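Local coordinates for acid phosphatase (Bacillus anthracis, PDB 2I33), which probably hydrolyses phosphate monoesters, as a magnesium-bound class C acid phosphatase of the HAD superfamily, at residues L25-A30 with P215-G220; L64-T69 with Y122-K127; T69-S74 with A98-L103; G179-D184 with Y219-G224. One frame throughout, in Å; residues are numbered along the deposited sequence.

Interaction 1 of 4, residues L25-A30 with P215-G220; sequences LWYQTA and PNPMYG
Met218 lays its methyl group over one face of the Tyr27 ring. CE of Met218 sits 3.5 Å from the centroid of the Tyr27 ring and 13° off the ring normal, a CH-pi contact. The sulfur comes in more obliquely, with Met218 SD 4.4 Å from the centroid of the Tyr27 ring, so the pair is also a Met-aromatic contact. The bend at chi3 (-73°) of Met218 turns CE in over the ring. At the ring edge, near its plane, Tyr27 CE1 meets Pro215 O at 3.3 Å. Trp26 reaches the same loop with its six-membered ring. Trp26 CH2 touches Pro215 CB at 3.6 Å, at the ring edge, and Trp26 CZ3 touches Pro217 CD at 3.8 Å. Both prolines cross the indole at about a right angle. The contact is apolar and buried.

The loop is held in shape by Asn216. Its OD1 accepts from Met218 N at 2.9 Å, which makes an Asx turn. Asn216 ND2 bonds to Asp180 OD2, a carboxylate of the magnesium site. The hydroxyl of Tyr27 bonds to that of Tyr37 in helix 31-54. Trp26 also packs edge-to-face with Trp222 of the second subunit. The contact joins helix 21-29 to the loop after strand 211-213, the outermost strand on that side of the HAD-type parallel sheet within the chain, close to the metal site and the subunit interface.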
# COMPACT_ATOMS: atom_id res chain seq x y z
N LEU A 25 -9.67 -8.90 0.95
CA LEU A 25 -10.56 -8.28 1.91
C LEU A 25 -10.03 -6.89 2.29
O LEU A 25 -10.77 -5.92 2.36
CB LEU A 25 -10.64 -9.17 3.14
CG LEU A 25 -11.65 -8.75 4.19
CD1 LEU A 25 -13.07 -8.72 3.65
CD2 LEU A 25 -11.53 -9.74 5.28
N TRP A 26 -8.72 -6.79 2.50
CA TRP A 26 -8.08 -5.49 2.74
C TRP A 26 -8.35 -4.55 1.57
O TRP A 26 -8.73 -3.39 1.71
CB TRP A 26 -6.56 -5.65 2.89
CG TRP A 26 -5.85 -4.38 3.18
CD1 TRP A 26 -5.74 -3.74 4.39
CD2 TRP A 26 -5.14 -3.57 2.24
NE1 TRP A 26 -5.00 -2.59 4.25
CE2 TRP A 26 -4.61 -2.47 2.94
CE3 TRP A 26 -4.91 -3.67 0.88
CZ2 TRP A 26 -3.86 -1.50 2.34
CZ3 TRP A 26 -4.14 -2.70 0.27
CH2 TRP A 26 -3.65 -1.60 1.00
N TYR A 27 -8.09 -5.05 0.39
CA TYR A 27 -8.19 -4.19 -0.79
C TYR A 27 -9.63 -3.69 -0.97
O TYR A 27 -9.86 -2.52 -1.32
CB TYR A 27 -7.77 -4.97 -2.01
CG TYR A 27 -7.57 -4.06 -3.18
CD1 TYR A 27 -6.37 -3.42 -3.38
CD2 TYR A 27 -8.59 -3.82 -4.08
CE1 TYR A 27 -6.17 -2.54 -4.47
CE2 TYR A 27 -8.40 -2.94 -5.16
CZ TYR A 27 -7.21 -2.29 -5.34
OH TYR A 27 -7.02 -1.44 -6.41
N GLN A 28 -10.60 -4.57 -0.72
CA GLN A 28 -12.00 -4.23 -0.92
C GLN A 28 -12.64 -3.41 0.17
O GLN A 28 -13.61 -2.68 -0.10
CB GLN A 28 -12.82 -5.51 -1.06
CG GLN A 28 -12.64 -6.14 -2.37
CD GLN A 28 -13.83 -6.97 -2.79
OE1 GLN A 28 -14.30 -7.83 -2.04
NE2 GLN A 28 -14.34 -6.71 -3.98
N THR A 29 -12.16 -3.55 1.39
CA THR A 29 -12.86 -2.96 2.51
C THR A 29 -12.04 -1.96 3.30
O THR A 29 -12.63 -1.14 4.00
CB THR A 29 -13.43 -4.00 3.51
OG1 THR A 29 -12.36 -4.59 4.23
CG2 THR A 29 -14.23 -5.09 2.80
N ALA A 30 -10.71 -2.06 3.27
CA ALA A 30 -9.91 -1.27 4.20
C ALA A 30 -9.89 0.20 3.85
O ALA A 30 -9.48 0.58 2.75
CB ALA A 30 -8.49 -1.77 4.30
N PRO A 215 -1.05 0.34 -3.72
CA PRO A 215 -0.93 -1.01 -3.10
C PRO A 215 -1.84 -2.06 -3.69
O PRO A 215 -3.06 -1.93 -3.68
CB PRO A 215 -1.34 -0.72 -1.66
CG PRO A 215 -2.41 0.36 -1.82
CD PRO A 215 -1.82 1.27 -2.87
N ASN A 216 -1.25 -3.17 -4.12
CA ASN A 216 -2.00 -4.30 -4.63
C ASN A 216 -1.40 -5.62 -4.14
O ASN A 216 -0.56 -6.24 -4.79
CB ASN A 216 -2.03 -4.30 -6.15
CG ASN A 216 -2.79 -5.49 -6.70
OD1 ASN A 216 -3.34 -6.29 -5.90
ND2 ASN A 216 -2.84 -5.61 -8.02
N PRO A 217 -1.84 -6.05 -2.97
CA PRO A 217 -1.39 -7.33 -2.43
C PRO A 217 -2.14 -8.53 -2.95
O PRO A 217 -1.93 -9.63 -2.44
CB PRO A 217 -1.67 -7.18 -0.93
CG PRO A 217 -2.87 -6.33 -0.92
CD PRO A 217 -2.76 -5.36 -2.03
N MET A 218 -3.06 -8.32 -3.90
CA MET A 218 -3.90 -9.41 -4.39
C MET A 218 -3.20 -10.26 -5.44
O MET A 218 -3.40 -11.48 -5.53
CB MET A 218 -5.17 -8.84 -5.01
CG MET A 218 -6.05 -8.04 -4.03
SD MET A 218 -7.55 -7.51 -4.83
CE MET A 218 -6.87 -6.21 -5.89
N TYR A 219 -2.43 -9.59 -6.26
CA TYR A 219 -1.83 -10.20 -7.43
C TYR A 219 -0.82 -9.23 -8.05
O TYR A 219 -0.76 -8.05 -7.70
CB TYR A 219 -2.91 -10.56 -8.45
CG TYR A 219 -3.44 -9.35 -9.17
CD1 TYR A 219 -4.60 -8.74 -8.79
CD2 TYR A 219 -2.74 -8.80 -10.23
CE1 TYR A 219 -5.09 -7.65 -9.45
CE2 TYR A 219 -3.20 -7.66 -10.88
CZ TYR A 219 -4.37 -7.07 -10.49
OH TYR A 219 -4.81 -5.95 -11.15
N GLY A 220 -0.06 -9.76 -9.00
CA GLY A 220 0.86 -8.95 -9.74
C GLY A 220 2.17 -9.64 -9.99
O GLY A 220 2.33 -10.86 -9.76

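Interaction 2 of 4, residues L64-T69 with Y122-K127; sequences LDLDET and YISNRK. With MG (magnesium ion), chain C.
Arg126 grips the Asp67 carboxylate side-on, with NE and NH2, in a buried salt bridge. NH2 of Arg126 reaches Asp67 OD1 at 2.8 Å. NE of Arg126 is shared between Asp67 OD1 at 3.0 Å and Asp67 OD2 at 3.2 Å. All three bonds use syn lone pairs and lie near the guanidinium plane, although the two planar groups are turned 32° apart. OD1 of Asp67 also accepts from Asn73 ND2.

In the backbone, Leu64 and Tyr122 form a parallel bridge, with Ile123 N bonded to Leu64 O at 2.8 Å. It joins strands 59-64 and 119-125 of the central sheet.

Just past the end of strand 59-64 the chain carries the HAD-type DxDx(T/V) pattern. Magnesium is bound by Asp65 OD2 and by the backbone O of Asp67, each at 2.1 Å. Three waters and Asp180 OD1 complete the site. Thr69 OG1 donates to the anti lone pair of Asp65 OD2. A further water joins Asp65 OD1, Asp67 and Ser124 OG. Lys161 pairs with Asp65 OD1.

Among apolar groups, Leu66 CD2 meets Tyr122 CD1 at 3.5 Å, and Leu66 CD1 rests on Ser124 CB.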
# COMPACT_ATOMS: atom_id res chain seq x y z
N LEU A 64 -0.75 6.12 -16.80
CA LEU A 64 -1.31 5.31 -15.75
C LEU A 64 -1.62 3.91 -16.22
O LEU A 64 -2.11 3.69 -17.33
CB LEU A 64 -2.61 5.90 -15.24
CG LEU A 64 -2.59 7.38 -14.88
CD1 LEU A 64 -3.09 8.24 -16.04
CD2 LEU A 64 -3.42 7.61 -13.65
N ASP A 65 -1.37 2.96 -15.34
CA ASP A 65 -1.92 1.65 -15.48
C ASP A 65 -3.43 1.77 -15.24
O ASP A 65 -3.89 2.76 -14.69
CB ASP A 65 -1.25 0.79 -14.41
CG ASP A 65 -1.81 -0.54 -14.30
OD1 ASP A 65 -1.91 -1.23 -15.34
OD2 ASP A 65 -2.20 -0.87 -13.14
N LEU A 66 -4.20 0.73 -15.61
CA LEU A 66 -5.64 0.75 -15.38
C LEU A 66 -6.01 -0.09 -14.19
O LEU A 66 -6.48 0.43 -13.21
CB LEU A 66 -6.45 0.33 -16.59
CG LEU A 66 -6.51 1.39 -17.71
CD1 LEU A 66 -7.21 0.88 -18.89
CD2 LEU A 66 -7.22 2.65 -17.20
N ASP A 67 -5.78 -1.39 -14.29
CA ASP A 67 -6.31 -2.32 -13.28
C ASP A 67 -5.53 -2.14 -11.98
O ASP A 67 -4.31 -2.28 -11.92
CB ASP A 67 -6.28 -3.76 -13.79
CG ASP A 67 -7.14 -3.94 -15.03
OD1 ASP A 67 -8.28 -3.47 -15.02
OD2 ASP A 67 -6.64 -4.50 -16.05
N GLU A 68 -6.28 -1.87 -10.93
CA GLU A 68 -5.72 -1.63 -9.61
C GLU A 68 -4.91 -0.32 -9.51
O GLU A 68 -4.19 -0.09 -8.54
CB GLU A 68 -4.97 -2.83 -9.08
CG GLU A 68 -5.89 -3.93 -8.53
CD GLU A 68 -7.06 -4.31 -9.40
OE1 GLU A 68 -6.87 -5.07 -10.37
OE2 GLU A 68 -8.19 -3.86 -9.07
N THR A 69 -5.11 0.56 -10.48
CA THR A 69 -4.58 1.89 -10.43
C THR A 69 -5.70 2.91 -10.62
O THR A 69 -5.87 3.80 -9.78
CB THR A 69 -3.48 2.08 -11.49
OG1 THR A 69 -2.41 1.18 -11.20
CG2 THR A 69 -3.02 3.48 -11.49
N TYR A 122 -3.36 5.82 -20.80
CA TYR A 122 -3.67 4.65 -20.00
C TYR A 122 -2.95 3.48 -20.66
O TYR A 122 -3.42 2.95 -21.66
CB TYR A 122 -5.17 4.37 -19.96
CG TYR A 122 -6.01 5.54 -19.50
CD1 TYR A 122 -6.13 5.84 -18.17
CD2 TYR A 122 -6.67 6.36 -20.42
CE1 TYR A 122 -6.91 6.89 -17.74
CE2 TYR A 122 -7.43 7.42 -20.00
CZ TYR A 122 -7.55 7.68 -18.66
OH TYR A 122 -8.32 8.73 -18.23
N ILE A 123 -1.83 3.06 -20.08
CA ILE A 123 -1.05 1.95 -20.61
C ILE A 123 -1.36 0.76 -19.71
O ILE A 123 -0.94 0.72 -18.58
CB ILE A 123 0.45 2.28 -20.63
CG1 ILE A 123 0.67 3.53 -21.49
CG2 ILE A 123 1.24 1.09 -21.18
CD1 ILE A 123 2.10 4.02 -21.54
N SER A 124 -2.07 -0.22 -20.28
CA SER A 124 -2.66 -1.31 -19.53
C SER A 124 -2.44 -2.63 -20.24
O SER A 124 -2.45 -2.66 -21.47
CB SER A 124 -4.16 -1.06 -19.41
OG SER A 124 -4.86 -2.23 -19.05
N ASN A 125 -2.23 -3.71 -19.49
CA ASN A 125 -2.10 -5.03 -20.08
C ASN A 125 -3.40 -5.81 -20.27
O ASN A 125 -3.38 -7.00 -20.58
CB ASN A 125 -1.01 -5.83 -19.37
CG ASN A 125 0.36 -5.23 -19.59
OD1 ASN A 125 0.52 -4.40 -20.47
ND2 ASN A 125 1.35 -5.66 -18.81
N ARG A 126 -4.54 -5.11 -20.18
CA ARG A 126 -5.72 -5.60 -20.88
C ARG A 126 -5.34 -5.84 -22.34
O ARG A 126 -4.43 -5.18 -22.89
CB ARG A 126 -6.86 -4.61 -20.78
CG ARG A 126 -7.44 -4.51 -19.40
CD ARG A 126 -8.32 -3.33 -19.26
NE ARG A 126 -8.95 -3.38 -17.96
CZ ARG A 126 -10.25 -3.30 -17.73
NH1 ARG A 126 -11.11 -3.11 -18.70
NH2 ARG A 126 -10.70 -3.45 -16.48
N LYS A 127 -6.04 -6.78 -22.95
CA LYS A 127 -5.78 -7.17 -24.32
C LYS A 127 -6.38 -6.13 -25.26
O LYS A 127 -7.41 -5.55 -24.99
CB LYS A 127 -6.40 -8.54 -24.57
CG LYS A 127 -5.88 -9.65 -23.63
CD LYS A 127 -6.55 -11.00 -23.88
CE LYS A 127 -7.94 -11.08 -23.24
NZ LYS A 127 -8.52 -12.45 -23.29
MG MG C . -2.33 -2.86 -12.51
O HOH W 1 -4.41 -2.52 -16.52
O HOH W 2 -1.61 -3.67 -16.78
O HOH W 3 -2.91 -3.81 -14.40
O HOH W 4 -0.32 -3.08 -13.15
O HOH W 5 -2.44 -4.49 -11.68

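Interaction 3 of 4, residues T69-S74 with A98-L103; sequences TVLDNS and AEAEAL
A short, weakly bonded antiparallel pair of strands, about 71-72 and 101-102, brings Leu71 opposite Ala102 as a non-hydrogen-bonded pair. Its first strand follows the magnesium-binding loop. Two backbone bonds flank the pair. Leu103 N donates to Val70 O at 2.8 Å, and Asp72 N donates to Glu101 O, also at 2.8 Å.

Leu103 is the residue most buried by the contact. Its two methyls part company. Leu103 CD1 presses on the backbone of Thr69, 3.4 Å from Thr69 N, while Leu103 CD2 lies 3.7 Å from Asp72 CB. The two side chains, Asp72 and Leu103, cross at about a right angle. Ala100 CB touches Asp72 O at 3.3 Å and packs on Leu71 CB at 3.9 Å.

Strand 71-72 leads into helix 74-83 through an Asx turn. CG of Asp72 stands anti to the backbone N (chi1 -176°), and OD1 of Asp72 accepts from Ser74 N at 2.8 Å and from Ser74 OG. One carboxylate oxygen is thus gripped twice at the start of the helix. Two waters also span the segments. One donates to Asp72 O and accepts from Glu101 N. The other donates to Glu101 OE1 and weakly to Asp72 OD2. Its bridging may ease the repulsion between these like charges.

Thr69 O accepts from Tyr41 OH. Tyr27 of helix 21-29 packs against Asp72, Ser74 and Leu103.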
# COMPACT_ATOMS: atom_id res chain seq x y z
N THR A 69 -5.11 0.56 -10.48
CA THR A 69 -4.58 1.89 -10.43
C THR A 69 -5.70 2.91 -10.62
O THR A 69 -5.87 3.80 -9.78
CB THR A 69 -3.48 2.08 -11.49
OG1 THR A 69 -2.41 1.18 -11.20
CG2 THR A 69 -3.02 3.48 -11.49
N VAL A 70 -6.49 2.74 -11.69
CA VAL A 70 -7.67 3.55 -11.98
C VAL A 70 -8.94 2.73 -11.75
O VAL A 70 -9.89 3.22 -11.18
CB VAL A 70 -7.66 4.09 -13.42
CG1 VAL A 70 -8.91 4.84 -13.71
CG2 VAL A 70 -6.41 4.96 -13.65
N LEU A 71 -8.95 1.49 -12.23
CA LEU A 71 -10.14 0.64 -12.13
C LEU A 71 -9.96 -0.47 -11.12
O LEU A 71 -8.95 -1.16 -11.08
CB LEU A 71 -10.44 0.01 -13.51
CG LEU A 71 -10.81 1.00 -14.63
CD1 LEU A 71 -10.96 0.27 -15.97
CD2 LEU A 71 -12.02 1.82 -14.31
N ASP A 72 -11.01 -0.66 -10.32
CA ASP A 72 -11.03 -1.62 -9.24
C ASP A 72 -11.62 -2.95 -9.71
O ASP A 72 -12.81 -3.06 -9.95
CB ASP A 72 -11.86 -1.05 -8.12
CG ASP A 72 -11.88 -1.91 -6.89
OD1 ASP A 72 -11.43 -3.09 -6.95
OD2 ASP A 72 -12.35 -1.39 -5.86
N ASN A 73 -10.76 -3.97 -9.82
CA ASN A 73 -11.22 -5.30 -10.24
C ASN A 73 -11.35 -6.26 -9.10
O ASN A 73 -11.49 -7.49 -9.30
CB ASN A 73 -10.25 -5.86 -11.26
CG ASN A 73 -10.10 -4.97 -12.39
OD1 ASN A 73 -11.01 -4.84 -13.22
ND2 ASN A 73 -8.98 -4.30 -12.45
N SER A 74 -11.36 -5.74 -7.89
CA SER A 74 -11.41 -6.65 -6.77
C SER A 74 -12.68 -7.53 -6.78
O SER A 74 -12.60 -8.65 -6.27
CB SER A 74 -11.19 -5.92 -5.45
OG SER A 74 -12.22 -5.02 -5.22
N ALA A 98 -17.77 -4.40 -17.83
CA ALA A 98 -17.35 -2.98 -17.94
C ALA A 98 -17.96 -2.17 -16.80
O ALA A 98 -18.46 -1.05 -16.98
CB ALA A 98 -17.77 -2.45 -19.29
N GLU A 99 -17.87 -2.74 -15.62
CA GLU A 99 -18.48 -2.16 -14.43
C GLU A 99 -17.52 -1.96 -13.27
O GLU A 99 -17.97 -1.73 -12.16
CB GLU A 99 -19.67 -3.01 -14.00
CG GLU A 99 -19.29 -4.38 -13.50
CD GLU A 99 -20.48 -5.21 -13.05
OE1 GLU A 99 -21.58 -5.03 -13.62
OE2 GLU A 99 -20.32 -6.04 -12.11
N ALA A 100 -16.20 -2.03 -13.51
CA ALA A 100 -15.24 -1.76 -12.44
C ALA A 100 -15.43 -0.31 -12.02
O ALA A 100 -15.64 0.58 -12.85
CB ALA A 100 -13.82 -1.94 -12.91
N GLU A 101 -15.39 -0.08 -10.72
CA GLU A 101 -15.42 1.26 -10.18
C GLU A 101 -14.06 1.94 -10.27
O GLU A 101 -13.01 1.29 -10.20
CB GLU A 101 -15.80 1.19 -8.71
CG GLU A 101 -17.18 0.70 -8.45
CD GLU A 101 -17.52 0.86 -6.98
OE1 GLU A 101 -16.87 0.17 -6.15
OE2 GLU A 101 -18.41 1.68 -6.66
N ALA A 102 -14.06 3.27 -10.35
CA ALA A 102 -12.82 4.03 -10.27
C ALA A 102 -12.29 4.00 -8.85
O ALA A 102 -13.04 4.06 -7.87
CB ALA A 102 -13.03 5.48 -10.68
N LEU A 103 -10.98 3.94 -8.75
CA LEU A 103 -10.30 3.89 -7.48
C LEU A 103 -10.23 5.29 -6.87
O LEU A 103 -10.30 6.31 -7.56
CB LEU A 103 -8.94 3.23 -7.65
CG LEU A 103 -9.01 1.72 -7.83
CD1 LEU A 103 -7.80 1.09 -8.55
CD2 LEU A 103 -9.24 1.05 -6.51
O HOH W 6 -15.21 -2.37 -8.95
O HOH W 7 -15.33 -1.94 -6.29

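Interaction 4 of 4, residues G179-D184 with Y219-G224; sequences GDNLSD and YGDWEG. With MG (magnesium ion), chain C.
Residues 180-183 and 219-221 run in directions 27° apart, with Asn181 and Gly220 closest at 6.3 Å between CA atoms. Residues 182-184 form a 3-10 segment, and Gly220 is the N-cap residue of helix 221-226. The backbone at Gly220 would press a CB against the preceding carbonyl O.

Asp221 carries the contact. Asn181 ND2 makes a weak but nearly straight bond to Asp221 OD1, 3.2 Å at 175°. The amide and carboxylate planes stand almost perpendicular, 84° apart. Ser183 OG lies 2.8 Å from Asp221 OD2, though its proton may go to another acceptor. Asn181 OD1 accepts from Ser183 N at 3.0 Å, an Asx turn.

Asp180 OD1 binds magnesium at 2.1 Å. The loop after strand 172-179 thus supplies an aspartate to the metal, as in HAD-family active sites. A metal-bound water donates to Asp180 OD2 at 2.6 Å and to Tyr219 OH at 2.8 Å, bridging the two segments. Tyr219 OH is probably hydrogen-bonded to Glu68 OE1. A second metal-bound water donates to Asp184 OD2.

Glu32 of the second subunit accepts from Leu182 N. Strand 172-179 ends just before Asp180, and helix 193-202 flanks both segments, with Arg196 touching Leu182, Asp221 and Trp222.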
# COMPACT_ATOMS: atom_id res chain seq x y z
N GLY A 179 1.05 3.47 -10.98
CA GLY A 179 0.75 2.05 -11.11
C GLY A 179 0.79 1.30 -9.79
O GLY A 179 1.19 1.84 -8.79
N ASP A 180 0.38 0.04 -9.85
CA ASP A 180 0.37 -0.84 -8.68
C ASP A 180 1.38 -1.96 -8.81
O ASP A 180 1.52 -2.79 -7.91
CB ASP A 180 -0.99 -1.48 -8.49
CG ASP A 180 -1.36 -2.39 -9.66
OD1 ASP A 180 -1.58 -1.85 -10.76
OD2 ASP A 180 -1.43 -3.63 -9.43
N ASN A 181 2.06 -2.00 -9.93
CA ASN A 181 2.97 -3.06 -10.24
C ASN A 181 4.24 -2.38 -10.73
O ASN A 181 4.17 -1.42 -11.50
CB ASN A 181 2.34 -3.88 -11.36
CG ASN A 181 3.16 -5.10 -11.74
OD1 ASN A 181 4.42 -5.12 -11.65
ND2 ASN A 181 2.46 -6.13 -12.21
N LEU A 182 5.38 -2.82 -10.25
CA LEU A 182 6.65 -2.16 -10.60
C LEU A 182 6.83 -2.07 -12.10
O LEU A 182 7.42 -1.12 -12.58
CB LEU A 182 7.85 -2.87 -9.99
CG LEU A 182 7.95 -2.78 -8.48
CD1 LEU A 182 9.11 -3.62 -7.99
CD2 LEU A 182 8.01 -1.35 -8.03
N SER A 183 6.30 -3.05 -12.83
CA SER A 183 6.43 -3.04 -14.30
C SER A 183 5.56 -1.95 -14.97
O SER A 183 5.62 -1.76 -16.19
CB SER A 183 6.21 -4.42 -14.92
OG SER A 183 5.04 -5.01 -14.43
N ASP A 184 4.79 -1.22 -14.17
CA ASP A 184 4.11 -0.01 -14.65
C ASP A 184 5.06 1.19 -14.73
O ASP A 184 4.68 2.26 -15.23
CB ASP A 184 2.96 0.33 -13.74
CG ASP A 184 1.92 -0.77 -13.66
OD1 ASP A 184 1.81 -1.59 -14.61
OD2 ASP A 184 1.21 -0.81 -12.63
N TYR A 219 -2.43 -9.59 -6.26
CA TYR A 219 -1.83 -10.20 -7.43
C TYR A 219 -0.82 -9.23 -8.05
O TYR A 219 -0.76 -8.05 -7.70
CB TYR A 219 -2.91 -10.56 -8.45
CG TYR A 219 -3.44 -9.35 -9.17
CD1 TYR A 219 -4.60 -8.74 -8.79
CD2 TYR A 219 -2.74 -8.80 -10.23
CE1 TYR A 219 -5.09 -7.65 -9.45
CE2 TYR A 219 -3.20 -7.66 -10.88
CZ TYR A 219 -4.37 -7.07 -10.49
OH TYR A 219 -4.81 -5.95 -11.15
N GLY A 220 -0.06 -9.76 -9.00
CA GLY A 220 0.86 -8.95 -9.74
C GLY A 220 2.17 -9.64 -9.99
O GLY A 220 2.33 -10.86 -9.76
N ASP A 221 3.11 -8.84 -10.46
CA ASP A 221 4.46 -9.33 -10.72
C ASP A 221 5.21 -9.78 -9.47
O ASP A 221 6.09 -10.61 -9.55
CB ASP A 221 5.30 -8.30 -11.47
CG ASP A 221 4.96 -8.23 -12.94
OD1 ASP A 221 3.90 -8.75 -13.36
OD2 ASP A 221 5.75 -7.61 -13.67
N TRP A 222 4.83 -9.26 -8.31
CA TRP A 222 5.46 -9.72 -7.08
C TRP A 222 5.21 -11.22 -6.91
O TRP A 222 6.08 -11.94 -6.44
CB TRP A 222 4.92 -8.94 -5.88
CG TRP A 222 3.51 -9.17 -5.59
CD1 TRP A 222 2.45 -8.44 -6.04
CD2 TRP A 222 2.97 -10.16 -4.73
NE1 TRP A 222 1.28 -8.94 -5.52
CE2 TRP A 222 1.58 -10.00 -4.70
CE3 TRP A 222 3.55 -11.17 -3.96
CZ2 TRP A 222 0.76 -10.81 -3.93
CZ3 TRP A 222 2.72 -11.98 -3.21
CH2 TRP A 222 1.35 -11.81 -3.22
N GLU A 223 4.03 -11.67 -7.33
CA GLU A 223 3.70 -13.07 -7.27
C GLU A 223 4.31 -13.82 -8.45
O GLU A 223 4.90 -14.86 -8.27
CB GLU A 223 2.19 -13.30 -7.28
CG GLU A 223 1.83 -14.79 -7.20
CD GLU A 223 0.35 -15.10 -7.35
OE1 GLU A 223 -0.43 -14.17 -7.61
OE2 GLU A 223 -0.00 -16.29 -7.21
N GLY A 224 4.15 -13.27 -9.64
CA GLY A 224 4.72 -13.88 -10.84
C GLY A 224 6.21 -14.13 -10.66
O GLY A 224 6.72 -15.20 -11.03
MG MG C . -2.33 -2.86 -12.51
O HOH W 8 0.52 -5.61 -8.51
O HOH W 5 -2.44 -4.49 -11.68
O HOH W 4 -0.32 -3.08 -13.15
O HOH W 3 -2.91 -3.81 -14.40

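How the interactions relate
Interactions 2 and 4 bind the magnesium; interactions 1 and 3 lie beside them. The centres of the four contacts are 10 to 16 Å apart. Along the chain, interaction 1 encloses interaction 2, which in turn encloses interaction 3. Interaction 4 opens only after interactions 2 and 3 have closed. It shares Tyr219 and Gly220 with interaction 1, while interactions 2 and 3 share Thr69. Interactions 2 and 4 come from the ends of parallel-sheet strands 59-64, 119-125 and 172-179, and supply all three aspartates of the metal site. Glu68 links the parts, reaching Tyr219 and Asn73. Interactions 1 and 4 also meet the second subunit.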